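Side-chain contacts in extracellular solute-binding protein, family 1 (PDB 6FTH), which probably captures human milk oligosaccharides outside the cell and delivers them to an ABC transporter for uptake: residues Glu64-Glu67 / Asp68-Ala71; Val116-Phe119 / Phe120-Pro124; Thr185-Pro188 / Asn189-Gln193. All blocks are in the same frame, centred on the assembly; numbering follows the deposited sequence.

The three contacts follow one another along the chain and do not touch. Each is local. Contact 1 is where strand 59-66, an edge strand of the mixed sheet that also holds strands 29-36, 86-88 and 339-343, passes into helix 67-80. Contact 2 lies at the C-terminal end of helix 114-122, with its centre about 29 Å from that of contact 1. Contact 3 is a surface loop leading from helix 173-185 to strand 197-199 of the second mixed sheet. Its centre is about 54 Å from that of contact 2, on the opposite side of the chain's centre. Contact 2 includes no strand. The two sheets fit the two-domain fold of the solute-binding family.

Contact 1 (Glu64-Glu67 / Asp68-Ala71); sequences EVSE and DAWA
Ser66 and Ala69 meet in an N-cap, at the point where strand 59-66 turns into helix 67-80. This is the first turn of a beta-alpha-beta crossover, which leads on to strand 86-88. Ser66 OG is turned between its own backbone N and carbonyl carbon (chi1 70°), over the start of the helix. There it accepts from Ala69 N at 2.9 Å, and the bond is fairly straight (159°). The methyl of Ala69 lies beside the same oxygen, with Ala69 CB 3.2 Å from Ser66 OG.

Val65 and Trp70 approach at a slant on the sheet side, where both also touch Leu33 and Val35 of strand 29-36. With Trp70 CG opposite the backbone N (chi1 179°), the indole runs out past Val65 toward the sheet, and Val65 CG2 lies obliquely beside the ring. Its NE1 bonds to Ala90 O, and its ring meets that of Phe91 steeply.

Glu67 points away from the helix turn. Its carboxylate is held by His89 and Arg408, while its backbone O receives Ala71 N. Trp70 N likewise bonds to Ser66 O. At the valine, the contact is made by one branch: Val65 CG2 lies 4.0 Å from Trp70 CB.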
# COMPACT_ATOMS: atom_id res chain seq x y z
N GLU A 64 7.34 0.14 -23.35
CA GLU A 64 7.64 0.02 -21.93
C GLU A 64 8.24 1.32 -21.40
O GLU A 64 9.04 1.97 -22.09
CB GLU A 64 8.62 -1.12 -21.69
CG GLU A 64 8.07 -2.46 -22.08
CD GLU A 64 9.12 -3.54 -22.03
OE1 GLU A 64 9.18 -4.28 -21.03
OE2 GLU A 64 9.92 -3.62 -22.98
N VAL A 65 7.85 1.67 -20.19
CA VAL A 65 8.40 2.84 -19.49
C VAL A 65 8.58 2.49 -18.02
O VAL A 65 7.81 1.72 -17.44
CB VAL A 65 7.48 4.06 -19.65
CG1 VAL A 65 7.26 4.36 -21.12
CG2 VAL A 65 6.14 3.82 -18.96
N SER A 66 9.61 3.08 -17.41
CA SER A 66 9.81 2.90 -15.98
C SER A 66 8.77 3.69 -15.19
O SER A 66 8.13 4.61 -15.70
CB SER A 66 11.20 3.36 -15.55
OG SER A 66 11.29 4.78 -15.63
N GLU A 67 8.61 3.31 -13.92
CA GLU A 67 7.71 4.04 -13.04
C GLU A 67 8.17 5.47 -12.85
O GLU A 67 7.36 6.40 -12.87
CB GLU A 67 7.58 3.28 -11.72
CG GLU A 67 6.74 2.01 -11.87
CD GLU A 67 6.69 1.13 -10.63
OE1 GLU A 67 7.57 1.21 -9.74
OE2 GLU A 67 5.74 0.33 -10.58
N ASP A 68 9.48 5.68 -12.70
CA ASP A 68 10.00 7.03 -12.49
C ASP A 68 9.81 7.89 -13.73
O ASP A 68 9.46 9.07 -13.62
CB ASP A 68 11.49 6.98 -12.12
CG ASP A 68 11.72 6.55 -10.68
OD1 ASP A 68 10.80 6.70 -9.85
OD2 ASP A 68 12.83 6.06 -10.38
N ALA A 69 10.01 7.31 -14.92
CA ALA A 69 9.77 8.07 -16.14
C ALA A 69 8.28 8.37 -16.31
O ALA A 69 7.91 9.49 -16.69
CB ALA A 69 10.32 7.31 -17.35
N TRP A 70 7.42 7.40 -16.04
CA TRP A 70 5.99 7.62 -16.22
C TRP A 70 5.48 8.72 -15.29
O TRP A 70 4.63 9.53 -15.69
CB TRP A 70 5.24 6.30 -16.00
CG TRP A 70 3.77 6.45 -16.14
CD1 TRP A 70 2.85 6.25 -15.18
CD2 TRP A 70 3.06 6.86 -17.31
NE1 TRP A 70 1.59 6.52 -15.67
CE2 TRP A 70 1.69 6.89 -16.98
CE3 TRP A 70 3.44 7.20 -18.61
CZ2 TRP A 70 0.70 7.25 -17.89
CZ3 TRP A 70 2.47 7.56 -19.51
CH2 TRP A 70 1.11 7.57 -19.15
N ALA A 71 5.96 8.76 -14.06
CA ALA A 71 5.51 9.79 -13.12
C ALA A 71 5.70 11.18 -13.70
O ALA A 71 4.88 12.08 -13.47
CB ALA A 71 6.31 9.66 -11.84

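Contact 2 (Val116-Phe119 / Phe120-Pro124); sequences VKQF and FKEKP
Phe120, Lys121 and Glu122 donate their backbone N-H groups to the carbonyls of Val116, Lys117 and Gln118, as in a regular alpha helix, and Lys123 N closes the last turn on Phe119 O at 2.8 Å before its own backbone leaves helical geometry.

On the outer face Gln118 and Glu122 are joined one turn apart. Gln118 bends at its second torsion (chi2 71°), which carries the amide along the helix toward Glu122. Gln118 NE2 donates to Glu122 OE2 at 3.0 Å, almost perfectly straight (177°). The acceptor lies in the amide plane, and OE2 uses its anti lone pair. The amide and carboxylate planes are nearly perpendicular.

On the inner face Val116 and Phe120 run side by side. Val116 CG1 sits over the face of the Phe120 ring, 4.0 Å from its centroid, in a CH-pi contact. Val116 O is also over a face of this ring, toward its rim.

Phe119 and Phe120 meet obliquely, with centroids 5.5 Å apart and planes at 40°. Lys123 crosses Phe119 at about a right angle, and Lys123 CD touches the ring edge at Phe119 CE1 (3.8 Å). The lysine then runs on to salt bridges with Glu335 and Asp415. Trp412 stacks on Phe119, and Pro141 of strand 140-143 touches both phenylalanines.

This is the pattern of an amphipathic helix: a polar bridge from residue i to i+4 faces solvent, and aromatic rings face the core.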
# COMPACT_ATOMS: atom_id res chain seq x y z
N VAL A 116 -13.04 -11.07 -16.61
CA VAL A 116 -13.15 -9.89 -15.75
C VAL A 116 -14.47 -9.91 -15.01
O VAL A 116 -14.54 -9.55 -13.84
CB VAL A 116 -13.01 -8.61 -16.59
CG1 VAL A 116 -13.21 -7.36 -15.72
CG2 VAL A 116 -11.66 -8.54 -17.31
N LYS A 117 -15.55 -10.31 -15.69
CA LYS A 117 -16.82 -10.47 -14.98
C LYS A 117 -16.68 -11.46 -13.83
O LYS A 117 -17.26 -11.27 -12.75
CB LYS A 117 -17.92 -10.94 -15.94
CG LYS A 117 -18.48 -9.86 -16.81
CD LYS A 117 -19.85 -10.25 -17.36
CE LYS A 117 -19.77 -11.42 -18.31
NZ LYS A 117 -21.13 -11.61 -18.94
N GLN A 118 -15.95 -12.55 -14.05
CA GLN A 118 -15.77 -13.54 -13.00
C GLN A 118 -14.96 -12.96 -11.85
O GLN A 118 -15.27 -13.18 -10.67
CB GLN A 118 -15.10 -14.79 -13.58
CG GLN A 118 -15.02 -15.92 -12.62
CD GLN A 118 -16.36 -16.53 -12.36
OE1 GLN A 118 -17.26 -16.45 -13.20
NE2 GLN A 118 -16.52 -17.13 -11.20
N PHE A 119 -13.90 -12.21 -12.18
CA PHE A 119 -13.15 -11.48 -11.16
C PHE A 119 -14.11 -10.66 -10.29
O PHE A 119 -14.09 -10.76 -9.06
CB PHE A 119 -12.12 -10.60 -11.90
CG PHE A 119 -11.26 -9.69 -11.02
CD1 PHE A 119 -11.08 -9.87 -9.67
CD2 PHE A 119 -10.61 -8.62 -11.63
CE1 PHE A 119 -10.28 -9.01 -8.93
CE2 PHE A 119 -9.80 -7.77 -10.90
CZ PHE A 119 -9.64 -7.96 -9.55
N PHE A 120 -14.98 -9.88 -10.93
CA PHE A 120 -15.88 -9.00 -10.20
C PHE A 120 -16.94 -9.77 -9.43
O PHE A 120 -17.39 -9.29 -8.38
CB PHE A 120 -16.54 -8.01 -11.17
CG PHE A 120 -15.59 -6.99 -11.76
CD1 PHE A 120 -14.28 -6.83 -11.28
CD2 PHE A 120 -16.03 -6.17 -12.78
CE1 PHE A 120 -13.45 -5.85 -11.82
CE2 PHE A 120 -15.20 -5.20 -13.31
CZ PHE A 120 -13.91 -5.05 -12.85
N LYS A 121 -17.38 -10.93 -9.94
CA LYS A 121 -18.31 -11.77 -9.19
C LYS A 121 -17.68 -12.26 -7.90
O LYS A 121 -18.31 -12.21 -6.83
CB LYS A 121 -18.73 -12.98 -10.03
CG LYS A 121 -19.71 -13.94 -9.28
CD LYS A 121 -20.12 -15.13 -10.14
CE LYS A 121 -21.28 -15.93 -9.50
NZ LYS A 121 -20.96 -16.38 -8.12
N GLU A 122 -16.45 -12.78 -7.98
CA GLU A 122 -15.78 -13.33 -6.82
C GLU A 122 -15.24 -12.25 -5.89
O GLU A 122 -15.15 -12.49 -4.68
CB GLU A 122 -14.64 -14.26 -7.27
CG GLU A 122 -15.13 -15.45 -8.14
CD GLU A 122 -14.10 -16.58 -8.34
OE1 GLU A 122 -13.18 -16.74 -7.50
OE2 GLU A 122 -14.23 -17.32 -9.34
N LYS A 123 -14.87 -11.08 -6.42
CA LYS A 123 -14.29 -9.99 -5.65
C LYS A 123 -15.00 -8.68 -5.96
O LYS A 123 -14.43 -7.78 -6.59
CB LYS A 123 -12.79 -9.90 -5.94
CG LYS A 123 -12.07 -11.20 -5.54
CD LYS A 123 -10.57 -11.17 -5.80
CE LYS A 123 -9.92 -12.46 -5.30
NZ LYS A 123 -9.89 -12.51 -3.82
N PRO A 124 -16.25 -8.52 -5.50
CA PRO A 124 -17.03 -7.32 -5.86
C PRO A 124 -16.39 -6.00 -5.47
O PRO A 124 -16.65 -4.98 -6.13
CB PRO A 124 -18.36 -7.54 -5.13
CG PRO A 124 -18.09 -8.58 -4.09
CD PRO A 124 -17.02 -9.45 -4.67

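Contact 3 (Thr185-Pro188 / Asn189-Gln193); sequences TEDP and NGNGQ
Asp187 reaches across a tight loop to Gly192. From CB the side chain heads for the residues ahead of it: chi1 of -168° sets CG across from the backbone N, on the side of the carbonyl. Asp187 CG comes to 3.4 Å from Gly192 N and 3.8 Å from Gly190 N. At the tip the two oxygens do different work. Asp187 OD2 accepts from Gly192 N at 2.8 Å. The donor comes in on the syn side of the carboxylate, 28° out of its plane, and the bond is moderately bent. Gly192 CA lies close to the same oxygen.

Asp187 OD1 instead faces other oxygens. Asp187 OD1 lies 3.4 Å from Asn189 OD1 and 3.3 Å from Gln193 O. Glu196, just beyond the loop, brings a second carboxylate near. Such a gathering of oxygens, with acidic or amide residues at every second position, resembles the EF-hand-like calcium loops. Alginate-binding relatives of the AlgQ type carry one. The geometry is consistent with a cation site here, and a cation would offset the like charges of Asp187 and Glu196.

The backbone supports this curl. Asp187 to Gly190 form a type I beta turn, in which Gly190 N bonds to Asp187 O at 2.9 Å from well above the carbonyl plane. Gly190 and Gly192 both have positive phi, which favours glycine. Asn189 makes an Asx turn: its OD1 accepts from Asn191 N at 3.3 Å. Its ND2 is held by Ala290 O and by Asp195, and its backbone N by Glu196. Pro188 and Asn189 also touch Trp161 of helix 159-165, on the buried side of the loop.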
# COMPACT_ATOMS: atom_id res chain seq x y z
N THR A 185 19.55 0.54 27.61
CA THR A 185 20.60 0.53 28.64
C THR A 185 21.16 -0.84 28.98
O THR A 185 22.21 -0.90 29.61
CB THR A 185 20.09 1.16 29.94
OG1 THR A 185 18.96 0.44 30.44
CG2 THR A 185 19.70 2.62 29.71
N GLU A 186 20.47 -1.92 28.61
CA GLU A 186 20.85 -3.25 29.05
C GLU A 186 21.57 -4.09 27.98
O GLU A 186 21.72 -5.29 28.16
CB GLU A 186 19.61 -3.99 29.60
CG GLU A 186 18.94 -3.20 30.75
CD GLU A 186 17.68 -3.84 31.28
OE1 GLU A 186 17.39 -5.00 30.93
OE2 GLU A 186 16.98 -3.17 32.08
N ASP A 187 22.05 -3.48 26.90
CA ASP A 187 22.91 -4.16 25.93
C ASP A 187 22.32 -5.50 25.48
O ASP A 187 23.00 -6.53 25.53
CB ASP A 187 24.30 -4.37 26.53
CG ASP A 187 25.31 -4.79 25.49
OD1 ASP A 187 25.16 -4.41 24.32
OD2 ASP A 187 26.27 -5.52 25.85
N PRO A 188 21.07 -5.53 25.02
CA PRO A 188 20.48 -6.82 24.67
C PRO A 188 21.21 -7.55 23.56
O PRO A 188 21.13 -8.77 23.50
CB PRO A 188 19.04 -6.46 24.28
CG PRO A 188 19.10 -5.01 23.88
CD PRO A 188 20.10 -4.43 24.86
N ASN A 189 21.92 -6.85 22.68
CA ASN A 189 22.65 -7.56 21.63
C ASN A 189 24.02 -8.03 22.07
O ASN A 189 24.71 -8.67 21.27
CB ASN A 189 22.70 -6.78 20.30
CG ASN A 189 23.64 -5.57 20.31
OD1 ASN A 189 24.49 -5.42 21.19
ND2 ASN A 189 23.52 -4.74 19.28
N GLY A 190 24.43 -7.73 23.31
CA GLY A 190 25.57 -8.37 23.94
C GLY A 190 26.93 -7.88 23.52
O GLY A 190 27.93 -8.49 23.92
N ASN A 191 27.04 -6.81 22.75
CA ASN A 191 28.35 -6.44 22.25
C ASN A 191 29.08 -5.43 23.13
O ASN A 191 30.19 -5.01 22.76
CB ASN A 191 28.28 -5.96 20.80
CG ASN A 191 27.46 -4.70 20.63
OD1 ASN A 191 27.08 -4.04 21.60
ND2 ASN A 191 27.21 -4.35 19.38
N GLY A 192 28.49 -5.05 24.26
CA GLY A 192 29.05 -4.05 25.14
C GLY A 192 28.82 -2.61 24.73
O GLY A 192 28.99 -1.71 25.57
N GLN A 193 28.46 -2.34 23.48
CA GLN A 193 28.28 -0.97 23.02
C GLN A 193 26.83 -0.55 23.22
O GLN A 193 25.91 -1.37 23.13
CB GLN A 193 28.62 -0.86 21.53
CG GLN A 193 30.08 -1.15 21.19
CD GLN A 193 31.00 -0.07 21.75
OE1 GLN A 193 30.81 1.11 21.48
NE2 GLN A 193 32.00 -0.48 22.54